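Local coordinates for cellulose-binding protein (Saccharophagus degradans, PDB 2X32) that binds a long polyisoprenoid diphosphate lipid within a YceI-like beta-barrel and is implicated in plant cell wall breakdown, probably as a carrier linked to redox chemistry, at residues 20-23 against 29-32; 39-42 against 46-49; 56-59 against 63-66; 69-74 against 146-151; 124-127 against 131-134. All coordinates share one frame; numbering follows the deposited sequence.

Contact 1 (20-23 against 29-32). With OTP ((2E,6E,10E,14E,18E,22E,26E)-3,7,11,15,19,23,27,31-octamethyldotriaconta-2,6,10,14,18,22,26,30-octaenyl trihydrogen diphosphate), chain C.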
# COMPACT_ATOMS: atom_id res chain seq x y z
N PHE A 20 1.34 7.57 -0.90
CA PHE A 20 1.22 7.97 0.49
C PHE A 20 1.58 9.41 0.61
O PHE A 20 2.33 9.94 -0.21
CB PHE A 20 2.05 7.05 1.39
CG PHE A 20 3.54 7.13 1.19
CD1 PHE A 20 4.35 7.95 2.01
CD2 PHE A 20 4.16 6.36 0.23
CE1 PHE A 20 5.72 7.96 1.85
CE2 PHE A 20 5.55 6.40 0.05
CZ PHE A 20 6.32 7.20 0.88
N VAL A 21 1.01 10.07 1.60
CA VAL A 21 1.16 11.50 1.72
C VAL A 21 1.85 11.87 3.03
O VAL A 21 1.37 11.49 4.12
CB VAL A 21 -0.22 12.22 1.65
CG1 VAL A 21 -0.07 13.72 1.86
CG2 VAL A 21 -0.95 11.90 0.35
N SER A 22 2.93 12.65 2.94
CA SER A 22 3.56 13.19 4.14
C SER A 22 3.09 14.59 4.39
O SER A 22 2.73 15.29 3.48
CB SER A 22 5.09 13.17 4.03
OG SER A 22 5.51 14.01 3.01
N SER A 23 3.14 15.01 5.65
CA SER A 23 2.92 16.43 5.98
C SER A 23 4.07 16.93 6.82
O SER A 23 4.46 16.24 7.75
CB SER A 23 1.63 16.60 6.76
OG SER A 23 1.48 17.95 7.14
N LEU A 29 1.85 19.33 2.37
CA LEU A 29 1.54 17.96 1.90
C LEU A 29 2.29 17.59 0.64
O LEU A 29 2.39 18.38 -0.31
CB LEU A 29 0.03 17.86 1.60
CG LEU A 29 -0.94 17.55 2.74
CD1 LEU A 29 -0.59 18.14 4.03
CD2 LEU A 29 -2.40 17.85 2.33
N GLU A 30 2.83 16.38 0.61
CA GLU A 30 3.47 15.86 -0.56
C GLU A 30 3.08 14.39 -0.74
O GLU A 30 3.14 13.57 0.19
CB GLU A 30 4.99 15.92 -0.43
CG GLU A 30 5.62 17.32 -0.28
CD GLU A 30 7.11 17.23 0.04
OE1 GLU A 30 7.49 17.25 1.23
OE2 GLU A 30 7.87 17.26 -0.92
N THR A 31 2.72 14.06 -1.97
CA THR A 31 2.35 12.72 -2.34
C THR A 31 3.52 11.98 -2.92
O THR A 31 4.15 12.48 -3.89
CB THR A 31 1.23 12.75 -3.36
OG1 THR A 31 0.14 13.44 -2.78
CG2 THR A 31 0.79 11.35 -3.74
N HIS A 32 3.85 10.85 -2.33
CA HIS A 32 4.92 9.96 -2.72
C HIS A 32 4.34 8.68 -3.24
O HIS A 32 3.17 8.36 -2.99
CB HIS A 32 5.81 9.67 -1.48
CG HIS A 32 6.24 10.91 -0.81
ND1 HIS A 32 5.84 11.28 0.46
CD2 HIS A 32 7.00 11.93 -1.27
CE1 HIS A 32 6.36 12.46 0.76
NE2 HIS A 32 7.07 12.87 -0.28
O7 OTP C . 11.78 20.54 3.91
P2 OTP C . 13.04 19.94 3.34
O5 OTP C . 14.30 20.48 4.00
O6 OTP C . 13.09 19.91 1.83
O4 OTP C . 12.98 18.38 3.85
P1 OTP C . 12.76 17.06 2.94
O2 OTP C . 11.27 17.01 2.67
O3 OTP C . 13.80 16.85 1.86
O1 OTP C . 12.92 15.77 3.91
C40 OTP C . 11.89 15.56 4.90
C39 OTP C . 11.20 14.21 4.67
C37 OTP C . 9.89 14.06 4.68
C38 OTP C . 8.83 15.16 4.86
C36 OTP C . 9.30 12.66 4.50
C35 OTP C . 8.71 12.06 5.75
C34 OTP C . 8.05 10.70 5.45
C32 OTP C . 6.95 10.22 6.04
C33 OTP C . 6.16 11.01 7.02
C31 OTP C . 6.42 8.87 5.54
C30 OTP C . 6.24 7.76 6.55
C29 OTP C . 5.60 6.52 5.93
C27 OTP C . 4.74 5.73 6.55
C28 OTP C . 4.33 5.86 8.02
C26 OTP C . 4.03 4.61 5.82
C25 OTP C . 4.30 4.50 4.33
C24 OTP C . 3.26 3.66 3.56
C22 OTP C . 3.41 2.40 3.17
C23 OTP C . 4.68 1.59 3.27
C21 OTP C . 2.25 1.73 2.49
C20 OTP C . 1.59 0.62 3.35
C19 OTP C . 0.44 -0.11 2.66
C17 OTP C . -0.86 0.06 2.90
C18 OTP C . -1.45 0.84 4.02
C16 OTP C . -1.86 -0.61 1.97
C15 OTP C . -2.76 -1.58 2.68
C14 OTP C . -3.49 -2.48 1.71
C12 OTP C . -4.75 -2.94 1.88
C13 OTP C . -5.62 -2.52 3.07
C11 OTP C . -5.40 -3.86 0.90
C10 OTP C . -4.69 -4.14 -0.37
C9 OTP C . -5.49 -4.87 -1.44
C7 OTP C . -5.37 -6.16 -1.80
C8 OTP C . -4.31 -7.13 -1.29
C6 OTP C . -6.33 -6.70 -2.83
C5 OTP C . -7.51 -7.45 -2.25
C4 OTP C . -8.39 -8.06 -3.30
C2 OTP C . -9.72 -8.13 -3.19
C3 OTP C . -10.59 -7.67 -2.07
C1 OTP C . -10.48 -8.79 -4.31
O HOH W 1 5.64 16.68 3.24
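Phe20 and His32 meet across two antiparallel strands, with the imidazole and phenyl planes at an oblique 49° and CB of His32 lying over one ring face, 3.6 Å from the centroid of Phe20, as a CH-pi contact. The opposite face of the phenyl ring receives C25 of the octaprenyl chain, so a flat apolar residue suits a place between strand and lipid. Phe20 CG stands between its backbone N and carbonyl carbon (chi1 66°), which carries the ring across to His32.

Backbone bonds join the pairs Phe20-His32 and Ser22-Glu30; His32 N gives a nearly straight bond of 2.8 Å to Phe20 O. The segments belong to the hairpin of strands 7-24 and 28-42 in the lipid-binding beta-barrel of the YceI family, and Phe20 and Ser22 line its pocket.

Polar groups gather on the same sheet face. Water 1 bridges two of them, 2.7 Å from Ser22 OG and 2.8 Å from Glu30 OE1, while the glutamate carboxylate also forms salt bridges with Lys24 and Arg63. On the other face, which carries Val21 and Leu29, apolar contact is modest: Val21 CG1 comes 4.0 Å from Leu29 CG. There Val21 CG2 also lies beside Thr31 OG1.

Contact 2 (39-42 against 46-49). With OTP ((2E,6E,10E,14E,18E,22E,26E)-3,7,11,15,19,23,27,31-octamethyldotriaconta-2,6,10,14,18,22,26,30-octaenyl trihydrogen diphosphate), chain C.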
# COMPACT_ATOMS: atom_id res chain seq x y z
N GLY A 39 1.94 -8.87 -6.91
CA GLY A 39 0.92 -9.61 -6.19
C GLY A 39 0.04 -10.46 -7.01
O GLY A 39 0.20 -10.61 -8.20
N GLY A 40 -0.95 -11.02 -6.33
CA GLY A 40 -1.87 -11.97 -6.95
C GLY A 40 -2.87 -12.42 -5.93
O GLY A 40 -2.79 -12.05 -4.75
N ILE A 41 -3.81 -13.24 -6.39
CA ILE A 41 -4.83 -13.81 -5.51
C ILE A 41 -4.81 -15.31 -5.77
O ILE A 41 -5.00 -15.72 -6.91
CB ILE A 41 -6.20 -13.22 -5.76
CG1 ILE A 41 -6.18 -11.68 -5.73
CG2 ILE A 41 -7.17 -13.80 -4.79
CD1 ILE A 41 -7.48 -11.01 -6.10
N SER A 42 -4.57 -16.09 -4.72
CA SER A 42 -4.48 -17.53 -4.90
C SER A 42 -5.87 -18.14 -5.07
O SER A 42 -6.88 -17.56 -4.68
CB SER A 42 -3.82 -18.13 -3.69
OG SER A 42 -4.67 -18.11 -2.54
N GLU A 46 -6.40 -16.18 -1.00
CA GLU A 46 -5.48 -15.25 -0.33
C GLU A 46 -5.01 -14.26 -1.36
O GLU A 46 -4.31 -14.60 -2.32
CB GLU A 46 -4.29 -15.94 0.32
CG GLU A 46 -3.36 -14.87 1.03
CD GLU A 46 -2.34 -15.46 2.00
OE1 GLU A 46 -1.22 -15.78 1.53
OE2 GLU A 46 -2.66 -15.52 3.22
N ALA A 47 -5.38 -12.99 -1.14
CA ALA A 47 -4.87 -11.90 -1.93
C ALA A 47 -3.61 -11.35 -1.30
O ALA A 47 -3.52 -11.22 -0.08
CB ALA A 47 -5.90 -10.77 -2.04
N GLN A 48 -2.63 -11.01 -2.14
CA GLN A 48 -1.44 -10.39 -1.64
C GLN A 48 -1.09 -9.17 -2.49
O GLN A 48 -1.32 -9.13 -3.70
CB GLN A 48 -0.31 -11.43 -1.57
CG GLN A 48 0.92 -11.01 -0.85
CD GLN A 48 1.77 -12.21 -0.48
OE1 GLN A 48 1.57 -12.85 0.56
NE2 GLN A 48 2.74 -12.51 -1.33
N LEU A 49 -0.53 -8.18 -1.82
CA LEU A 49 0.06 -7.02 -2.47
C LEU A 49 1.47 -6.94 -1.83
O LEU A 49 1.61 -6.84 -0.62
CB LEU A 49 -0.69 -5.72 -2.18
CG LEU A 49 0.02 -4.47 -2.71
CD1 LEU A 49 0.01 -4.48 -4.27
CD2 LEU A 49 -0.69 -3.21 -2.21
O7 OTP C . 11.78 20.54 3.91
P2 OTP C . 13.04 19.94 3.34
O5 OTP C . 14.30 20.48 4.00
O6 OTP C . 13.09 19.91 1.83
O4 OTP C . 12.98 18.38 3.85
P1 OTP C . 12.76 17.06 2.94
O2 OTP C . 11.27 17.01 2.67
O3 OTP C . 13.80 16.85 1.86
O1 OTP C . 12.92 15.77 3.91
C40 OTP C . 11.89 15.56 4.90
C39 OTP C . 11.20 14.21 4.67
C37 OTP C . 9.89 14.06 4.68
C38 OTP C . 8.83 15.16 4.86
C36 OTP C . 9.30 12.66 4.50
C35 OTP C . 8.71 12.06 5.75
C34 OTP C . 8.05 10.70 5.45
C32 OTP C . 6.95 10.22 6.04
C33 OTP C . 6.16 11.01 7.02
C31 OTP C . 6.42 8.87 5.54
C30 OTP C . 6.24 7.76 6.55
C29 OTP C . 5.60 6.52 5.93
C27 OTP C . 4.74 5.73 6.55
C28 OTP C . 4.33 5.86 8.02
C26 OTP C . 4.03 4.61 5.82
C25 OTP C . 4.30 4.50 4.33
C24 OTP C . 3.26 3.66 3.56
C22 OTP C . 3.41 2.40 3.17
C23 OTP C . 4.68 1.59 3.27
C21 OTP C . 2.25 1.73 2.49
C20 OTP C . 1.59 0.62 3.35
C19 OTP C . 0.44 -0.11 2.66
C17 OTP C . -0.86 0.06 2.90
C18 OTP C . -1.45 0.84 4.02
C16 OTP C . -1.86 -0.61 1.97
C15 OTP C . -2.76 -1.58 2.68
C14 OTP C . -3.49 -2.48 1.71
C12 OTP C . -4.75 -2.94 1.88
C13 OTP C . -5.62 -2.52 3.07
C11 OTP C . -5.40 -3.86 0.90
C10 OTP C . -4.69 -4.14 -0.37
C9 OTP C . -5.49 -4.87 -1.44
C7 OTP C . -5.37 -6.16 -1.80
C8 OTP C . -4.31 -7.13 -1.29
C6 OTP C . -6.33 -6.70 -2.83
C5 OTP C . -7.51 -7.45 -2.25
C4 OTP C . -8.39 -8.06 -3.30
C2 OTP C . -9.72 -8.13 -3.19
C3 OTP C . -10.59 -7.67 -2.07
C1 OTP C . -10.48 -8.79 -4.31
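Ile41 and Ala47 face each other as a non-hydrogen-bonded antiparallel pair, CG1 of Ile41 resting 3.8 Å from CB of Ala47. In Ile41 the CG1 branch is anti to the carbonyl carbon (chi1 -52°), and the extended chi2 carries CD1 on to the lipid tail, 4.1 Å from C1 of the octaprenyl chain. The small methyl of Ala47 meets the same tail, its CB 3.7 Å from C5. Were Ile41 cut back to an alanine, the tail end at C1 would probably lose its CD1 neighbour and a gap would open beside Ala47.

Strands 28-42 and 46-52 form this hairpin of the YceI-like beta-barrel, and here it lines the pocket around the lipid's far end. Gly39 suits its place because a CB would clash with Gln48 O, and its backbone angles would press that carbon against the preceding carbonyl. Gly40 N and O pair with Gln48, the bond from Gln48 N to Gly40 O being 2.8 Å.

Ser42 OG, set between its own N and carbonyl carbon (chi1 73°), accepts from Glu46 N at 3.0 Å. Ser42 N in turn donates to Glu46 O at 2.8 Å, from above the carbonyl plane. Glu46 CB lies 3.6 Å from Ser42 OG.

Contact 3 (56-59 against 63-66). With OTP ((2E,6E,10E,14E,18E,22E,26E)-3,7,11,15,19,23,27,31-octamethyldotriaconta-2,6,10,14,18,22,26,30-octaenyl trihydrogen diphosphate), chain C.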
# COMPACT_ATOMS: atom_id res chain seq x y z
N VAL A 56 10.46 3.44 -3.61
CA VAL A 56 9.93 4.73 -3.12
C VAL A 56 10.42 5.83 -4.03
O VAL A 56 11.56 5.92 -4.45
CB VAL A 56 10.29 4.99 -1.63
CG1 VAL A 56 11.81 5.19 -1.44
CG2 VAL A 56 9.41 6.13 -0.98
N ASN A 57 9.49 6.71 -4.34
CA ASN A 57 9.73 7.81 -5.28
C ASN A 57 9.07 9.04 -4.72
O ASN A 57 7.85 9.20 -4.76
CB ASN A 57 9.19 7.42 -6.67
CG ASN A 57 9.54 8.42 -7.71
OD1 ASN A 57 9.79 9.60 -7.37
ND2 ASN A 57 9.53 8.02 -8.97
N THR A 58 9.90 9.94 -4.17
CA THR A 58 9.48 11.19 -3.60
C THR A 58 9.81 12.37 -4.52
O THR A 58 9.58 13.53 -4.15
CB THR A 58 10.14 11.44 -2.22
OG1 THR A 58 11.51 11.85 -2.40
CG2 THR A 58 10.00 10.19 -1.31
N GLY A 59 10.36 12.08 -5.70
CA GLY A 59 10.78 13.09 -6.66
C GLY A 59 12.12 13.73 -6.39
O GLY A 59 12.58 14.55 -7.21
N ARG A 63 16.38 12.39 -0.93
CA ARG A 63 15.30 12.06 0.00
C ARG A 63 14.88 10.62 -0.15
O ARG A 63 14.63 9.92 0.84
CB ARG A 63 14.11 13.01 -0.20
CG ARG A 63 13.00 12.68 0.76
CD ARG A 63 11.96 13.73 0.88
NE ARG A 63 11.29 13.95 -0.40
CZ ARG A 63 10.37 14.90 -0.56
NH1 ARG A 63 10.05 15.67 0.47
NH2 ARG A 63 9.76 15.05 -1.73
N ASN A 64 14.81 10.13 -1.38
CA ASN A 64 14.53 8.71 -1.58
C ASN A 64 15.51 7.85 -0.83
O ASN A 64 15.14 6.87 -0.21
CB ASN A 64 14.57 8.30 -3.05
CG ASN A 64 13.56 9.03 -3.93
OD1 ASN A 64 12.52 9.48 -3.43
ND2 ASN A 64 13.82 9.04 -5.27
N GLY A 65 16.79 8.22 -0.89
CA GLY A 65 17.81 7.44 -0.23
C GLY A 65 17.65 7.46 1.28
O GLY A 65 17.80 6.42 1.94
N ARG A 66 17.33 8.64 1.82
CA ARG A 66 17.11 8.76 3.26
C ARG A 66 15.89 7.92 3.65
O ARG A 66 15.89 7.27 4.70
CB ARG A 66 16.92 10.22 3.66
CG ARG A 66 18.20 11.04 3.54
CD ARG A 66 17.89 12.49 3.65
NE ARG A 66 19.12 13.30 3.70
CZ ARG A 66 19.15 14.60 3.96
NH1 ARG A 66 18.03 15.28 4.23
NH2 ARG A 66 20.33 15.24 3.99
O7 OTP C . 11.78 20.54 3.91
P2 OTP C . 13.04 19.94 3.34
O5 OTP C . 14.30 20.48 4.00
O6 OTP C . 13.09 19.91 1.83
O4 OTP C . 12.98 18.38 3.85
P1 OTP C . 12.76 17.06 2.94
O2 OTP C . 11.27 17.01 2.67
O3 OTP C . 13.80 16.85 1.86
O1 OTP C . 12.92 15.77 3.91
C40 OTP C . 11.89 15.56 4.90
C39 OTP C . 11.20 14.21 4.67
C37 OTP C . 9.89 14.06 4.68
C38 OTP C . 8.83 15.16 4.86
C36 OTP C . 9.30 12.66 4.50
C35 OTP C . 8.71 12.06 5.75
C34 OTP C . 8.05 10.70 5.45
C32 OTP C . 6.95 10.22 6.04
C33 OTP C . 6.16 11.01 7.02
C31 OTP C . 6.42 8.87 5.54
C30 OTP C . 6.24 7.76 6.55
C29 OTP C . 5.60 6.52 5.93
C27 OTP C . 4.74 5.73 6.55
C28 OTP C . 4.33 5.86 8.02
C26 OTP C . 4.03 4.61 5.82
C25 OTP C . 4.30 4.50 4.33
C24 OTP C . 3.26 3.66 3.56
C22 OTP C . 3.41 2.40 3.17
C23 OTP C . 4.68 1.59 3.27
C21 OTP C . 2.25 1.73 2.49
C20 OTP C . 1.59 0.62 3.35
C19 OTP C . 0.44 -0.11 2.66
C17 OTP C . -0.86 0.06 2.90
C18 OTP C . -1.45 0.84 4.02
C16 OTP C . -1.86 -0.61 1.97
C15 OTP C . -2.76 -1.58 2.68
C14 OTP C . -3.49 -2.48 1.71
C12 OTP C . -4.75 -2.94 1.88
C13 OTP C . -5.62 -2.52 3.07
C11 OTP C . -5.40 -3.86 0.90
C10 OTP C . -4.69 -4.14 -0.37
C9 OTP C . -5.49 -4.87 -1.44
C7 OTP C . -5.37 -6.16 -1.80
C8 OTP C . -4.31 -7.13 -1.29
C6 OTP C . -6.33 -6.70 -2.83
C5 OTP C . -7.51 -7.45 -2.25
C4 OTP C . -8.39 -8.06 -3.30
C2 OTP C . -9.72 -8.13 -3.19
C3 OTP C . -10.59 -7.67 -2.07
C1 OTP C . -10.48 -8.79 -4.31
O HOH W 2 12.35 10.38 -7.28
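At the diphosphate end of the lipid pocket, the turn after strand 56-57 is tied to helix 61-72 through Thr58, which meets Arg63 and Asn64 together. Arg63 grips Thr58 side-on with two nitrogens: NE donates to Thr58 OG1 at 2.9 Å, and NH2 to Thr58 O, also at 2.9 Å, both acceptors lying near the guanidinium plane. A bend at chi3 (62°) in an otherwise extended arginine turns this edge toward the threonine. The remaining nitrogen, NH1, reaches O2 of the lipid diphosphate at 2.9 Å in a weak bond, while NH2 has a further salt bridge with Glu30.

Thr58 OG1 both accepts from Arg63 and donates to Asn64 OD1 at 2.8 Å, a dual role that a hydroxyl can fill. The same OD1 takes Thr58 N at 2.8 Å. Water 2 accepts from Asn64 ND2 and donates to Asn57 OD1. That Asn57 oxygen also receives Gly59 N at 3.0 Å, forming an Asx turn, while Asn57 ND2 is hydrogen-bonded to Asp35; the positive phi of Gly59 is easily adopted by glycine.

Replacing Arg63 with a leucine would probably leave Thr58 O and the carboxylate of Glu30 without this partner and weaken the hold on the diphosphate. Lys24 also bonds the ligand, and the arrangement is that of an anion-binding pocket mouth, with basic side chains gathered at the head group of a lipid whose tail enters the barrel.

Contact 4 (69-74 against 146-151)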
# COMPACT_ATOMS: atom_id res chain seq x y z
N ASP A 69 17.11 4.19 3.56
CA ASP A 69 18.14 3.87 4.52
C ASP A 69 17.71 4.03 5.97
O ASP A 69 18.03 3.17 6.80
CB ASP A 69 19.37 4.73 4.25
CG ASP A 69 20.03 4.42 2.90
OD1 ASP A 69 19.74 3.35 2.30
OD2 ASP A 69 20.82 5.27 2.45
N TYR A 70 16.97 5.08 6.24
CA TYR A 70 16.70 5.45 7.63
C TYR A 70 15.27 5.34 8.04
O TYR A 70 15.01 5.26 9.25
CB TYR A 70 17.18 6.86 7.91
CG TYR A 70 18.61 7.04 7.52
CD1 TYR A 70 19.62 6.23 8.03
CD2 TYR A 70 18.93 8.02 6.63
CE1 TYR A 70 20.96 6.42 7.64
CE2 TYR A 70 20.21 8.20 6.23
CZ TYR A 70 21.21 7.41 6.71
OH TYR A 70 22.50 7.73 6.26
N LEU A 71 14.33 5.29 7.10
CA LEU A 71 12.93 5.11 7.45
C LEU A 71 12.55 3.63 7.32
O LEU A 71 12.32 2.95 8.32
CB LEU A 71 12.03 6.05 6.68
CG LEU A 71 10.55 5.88 6.93
CD1 LEU A 71 10.20 6.45 8.30
CD2 LEU A 71 9.77 6.52 5.75
N PHE A 72 12.48 3.13 6.08
CA PHE A 72 12.09 1.79 5.84
C PHE A 72 13.18 0.80 6.21
O PHE A 72 12.89 -0.37 6.50
CB PHE A 72 11.69 1.61 4.39
CG PHE A 72 10.52 2.48 4.01
CD1 PHE A 72 9.34 2.44 4.78
CD2 PHE A 72 10.54 3.28 2.91
CE1 PHE A 72 8.29 3.23 4.46
CE2 PHE A 72 9.47 4.09 2.59
CZ PHE A 72 8.36 4.08 3.33
N GLU A 73 14.43 1.25 6.16
CA GLU A 73 15.62 0.38 6.47
C GLU A 73 15.63 -0.82 5.55
O GLU A 73 15.60 -1.96 5.98
CB GLU A 73 15.62 -0.04 7.94
CG GLU A 73 15.68 1.12 8.86
CD GLU A 73 15.86 0.67 10.29
OE1 GLU A 73 14.89 0.31 10.94
OE2 GLU A 73 17.02 0.65 10.78
N THR A 74 15.65 -0.53 4.23
CA THR A 74 15.46 -1.55 3.21
C THR A 74 16.55 -2.64 3.12
O THR A 74 16.27 -3.71 2.55
CB THR A 74 15.23 -0.94 1.82
OG1 THR A 74 16.40 -0.27 1.38
CG2 THR A 74 14.00 0.01 1.82
N TYR A 146 4.13 0.82 13.29
CA TYR A 146 5.17 -0.01 12.65
C TYR A 146 6.59 0.37 13.05
O TYR A 146 7.54 0.11 12.31
CB TYR A 146 4.98 0.02 11.09
CG TYR A 146 3.58 -0.39 10.69
CD1 TYR A 146 3.28 -1.72 10.51
CD2 TYR A 146 2.52 0.53 10.65
CE1 TYR A 146 2.00 -2.16 10.24
CE2 TYR A 146 1.25 0.09 10.36
CZ TYR A 146 1.01 -1.25 10.14
OH TYR A 146 -0.28 -1.77 9.92
N SER A 147 6.75 0.99 14.23
CA SER A 147 8.03 1.40 14.78
C SER A 147 8.80 2.31 13.81
O SER A 147 10.00 2.16 13.65
CB SER A 147 8.84 0.17 15.18
OG SER A 147 8.13 -0.48 16.24
N LEU A 148 8.06 3.18 13.12
CA LEU A 148 8.66 4.09 12.11
C LEU A 148 8.87 5.52 12.62
O LEU A 148 9.33 6.37 11.90
CB LEU A 148 7.82 4.13 10.82
CG LEU A 148 7.92 2.89 9.97
CD1 LEU A 148 6.87 2.90 8.83
CD2 LEU A 148 9.36 2.73 9.37
N GLU A 149 8.46 5.81 13.84
CA GLU A 149 8.57 7.17 14.35
C GLU A 149 10.04 7.60 14.48
O GLU A 149 10.37 8.77 14.25
CB GLU A 149 7.77 7.34 15.65
CG GLU A 149 8.29 6.53 16.84
CD GLU A 149 7.59 5.21 17.11
OE1 GLU A 149 7.49 4.33 16.23
OE2 GLU A 149 7.17 5.03 18.28
N ALA A 150 10.93 6.69 14.88
CA ALA A 150 12.33 7.07 15.04
C ALA A 150 12.93 7.44 13.70
O ALA A 150 13.72 8.39 13.61
CB ALA A 150 13.19 5.94 15.72
N GLY A 151 12.56 6.74 12.65
CA GLY A 151 13.02 7.06 11.33
C GLY A 151 12.52 8.43 10.88
O GLY A 151 13.24 9.16 10.22
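Leu71 packs against Leu148 and Gly151, bringing the end of helix 61-72 against the start of helix 149-158. From CB, its side chain leads to CG, held anti to the backbone N (chi1 177°), and CG comes 4.2 Å from CD2 of Leu148. At the tip, Leu71 CD1 meets that same Leu148 CD2 at 4.0 Å and also lies 3.7 Å from Leu148 O. Leu71 CD1 is 4.0 Å from Gly151 C as well. The other methyl, CD2, turns within its own segment and lies over one face of the Phe72 ring, offset toward the rim.

The two leucines cross at about a right angle, and Leu148 CD2 also reaches in close to Leu71 O. Branched apolar side chains suit the place because both residues line the lipid pocket and touch the octaprenyl chain.

Beside them the backbones approach closely, with Gly151 CA 3.4 Å from Tyr70 O. Glycine is called for here: a CB on Gly151 would point at segment 69-74, clash with that carbonyl oxygen and crowd Leu71 CA. Ile152 adds a further apolar contact to Leu71. With no direct hydrogen bond between the segments, the helix ends are held together by shape and by burial of apolar surface.

Contact 5 (124-127 against 131-134). With IMD (imidazole), chain D.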
# COMPACT_ATOMS: atom_id res chain seq x y z
N GLN A 124 -14.49 -3.60 -8.11
CA GLN A 124 -15.34 -3.43 -9.28
C GLN A 124 -14.85 -4.33 -10.40
O GLN A 124 -13.63 -4.38 -10.69
CB GLN A 124 -15.34 -1.98 -9.74
CG GLN A 124 -16.35 -1.74 -10.89
CD GLN A 124 -16.37 -0.29 -11.40
OE1 GLN A 124 -15.37 0.44 -11.36
NE2 GLN A 124 -17.51 0.08 -11.92
N ARG A 125 -15.79 -5.03 -11.04
CA ARG A 125 -15.45 -5.84 -12.20
C ARG A 125 -15.39 -4.97 -13.45
O ARG A 125 -16.32 -4.22 -13.76
CB ARG A 125 -16.43 -6.99 -12.44
CG ARG A 125 -16.05 -7.80 -13.66
CD ARG A 125 -16.92 -9.00 -13.90
NE ARG A 125 -16.68 -10.04 -12.89
CZ ARG A 125 -15.61 -10.82 -12.86
NH1 ARG A 125 -14.65 -10.76 -13.80
NH2 ARG A 125 -15.46 -11.67 -11.86
N LEU A 126 -14.28 -5.05 -14.18
CA LEU A 126 -14.13 -4.32 -15.40
C LEU A 126 -14.36 -5.09 -16.67
O LEU A 126 -14.72 -4.52 -17.70
CB LEU A 126 -12.73 -3.69 -15.44
CG LEU A 126 -12.34 -2.77 -14.30
CD1 LEU A 126 -10.95 -2.21 -14.57
CD2 LEU A 126 -13.31 -1.64 -14.11
N SER A 127 -14.15 -6.41 -16.61
CA SER A 127 -14.35 -7.28 -17.76
C SER A 127 -14.48 -8.71 -17.22
O SER A 127 -14.43 -8.94 -16.00
CB SER A 127 -13.11 -7.24 -18.65
OG SER A 127 -12.01 -7.97 -18.09
N ILE A 131 -10.40 -7.08 -12.60
CA ILE A 131 -11.05 -6.38 -11.53
C ILE A 131 -10.16 -5.24 -11.03
O ILE A 131 -8.94 -5.26 -11.21
CB ILE A 131 -11.44 -7.35 -10.37
CG1 ILE A 131 -10.18 -7.84 -9.69
CG2 ILE A 131 -12.39 -8.48 -10.84
CD1 ILE A 131 -10.44 -8.74 -8.47
N MET A 132 -10.79 -4.24 -10.45
CA MET A 132 -10.15 -3.06 -9.88
C MET A 132 -10.48 -2.99 -8.38
O MET A 132 -11.68 -3.04 -7.99
CB MET A 132 -10.60 -1.79 -10.61
CG MET A 132 -9.95 -0.53 -10.07
SD MET A 132 -10.52 0.97 -10.92
CE MET A 132 -12.29 0.88 -10.74
N VAL A 133 -9.44 -2.87 -7.56
CA VAL A 133 -9.57 -2.83 -6.11
C VAL A 133 -8.94 -1.57 -5.57
O VAL A 133 -7.80 -1.26 -5.86
CB VAL A 133 -8.92 -4.07 -5.43
CG1 VAL A 133 -9.20 -4.09 -3.93
CG2 VAL A 133 -9.43 -5.36 -6.09
N GLN A 134 -9.71 -0.86 -4.77
CA GLN A 134 -9.17 0.38 -4.21
C GLN A 134 -9.71 0.63 -2.81
O GLN A 134 -10.73 0.06 -2.40
CB GLN A 134 -9.44 1.52 -5.20
CG GLN A 134 -10.95 1.82 -5.41
CD GLN A 134 -11.18 2.80 -6.49
OE1 GLN A 134 -10.57 3.89 -6.52
NE2 GLN A 134 -12.05 2.43 -7.43
N1 IMD D . -7.52 6.77 -4.79
C2 IMD D . -8.37 6.19 -5.69
N3 IMD D . -9.18 5.34 -5.00
C4 IMD D . -8.88 5.35 -3.68
C5 IMD D . -7.82 6.25 -3.56
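Ile131 pairs with Arg125 across a non-hydrogen-bonded site, its CG2 lying over one face of the guanidinium, 4.3 Å above the plane. That flat group is fixed at its edge, where Arg125 NH1 bonds to Ser127 O at 2.9 Å, and by the carbonyls of Leu94 and Val91. An aliphatic branch therefore suits the face, while the polar rim is satisfied elsewhere.

Next, Met132 exchanges two backbone bonds with Gln124. Their side chains run side by side, both with CG anti to the backbone N (chi1 -179° and -174°). The methionine bends at chi3, bringing CE to 3.2 Å from Gln124 OE1, while NE2 of that glutamine bonds to Gly97 O. Met132 CB meets Leu126 CD1 at 4.0 Å.

Val133 turns away from segment 124-127 and touches the bound lipid. An imidazole, probably from the crystallisation liquor, lies against one modelled conformer of Gln134, too close at OE1 for the bond to be certain. The whole is an antiparallel beta hairpin of the YceI-like barrel wall.

Overall arrangement
From the N terminus, contact 1 closes the hairpin of strands 7-24 and 28-42, and contact 2 closes the next one at the far end of strand 28-42, their centres about 26 Å apart on opposite sides of the chain's centre. Contact 3 then joins the turn after strand 56-57 to helix 61-72 and touches contact 1 through the Glu30-Arg63 salt bridge. Contact 4 closes the long loop from that helix to helix 149-158, and contact 5, the hairpin of strands 115-125 and 130-142, is nested inside it. Contacts 1, 2, 3 and 5 reach the barrel sheet; contact 4 joins the helices at one end.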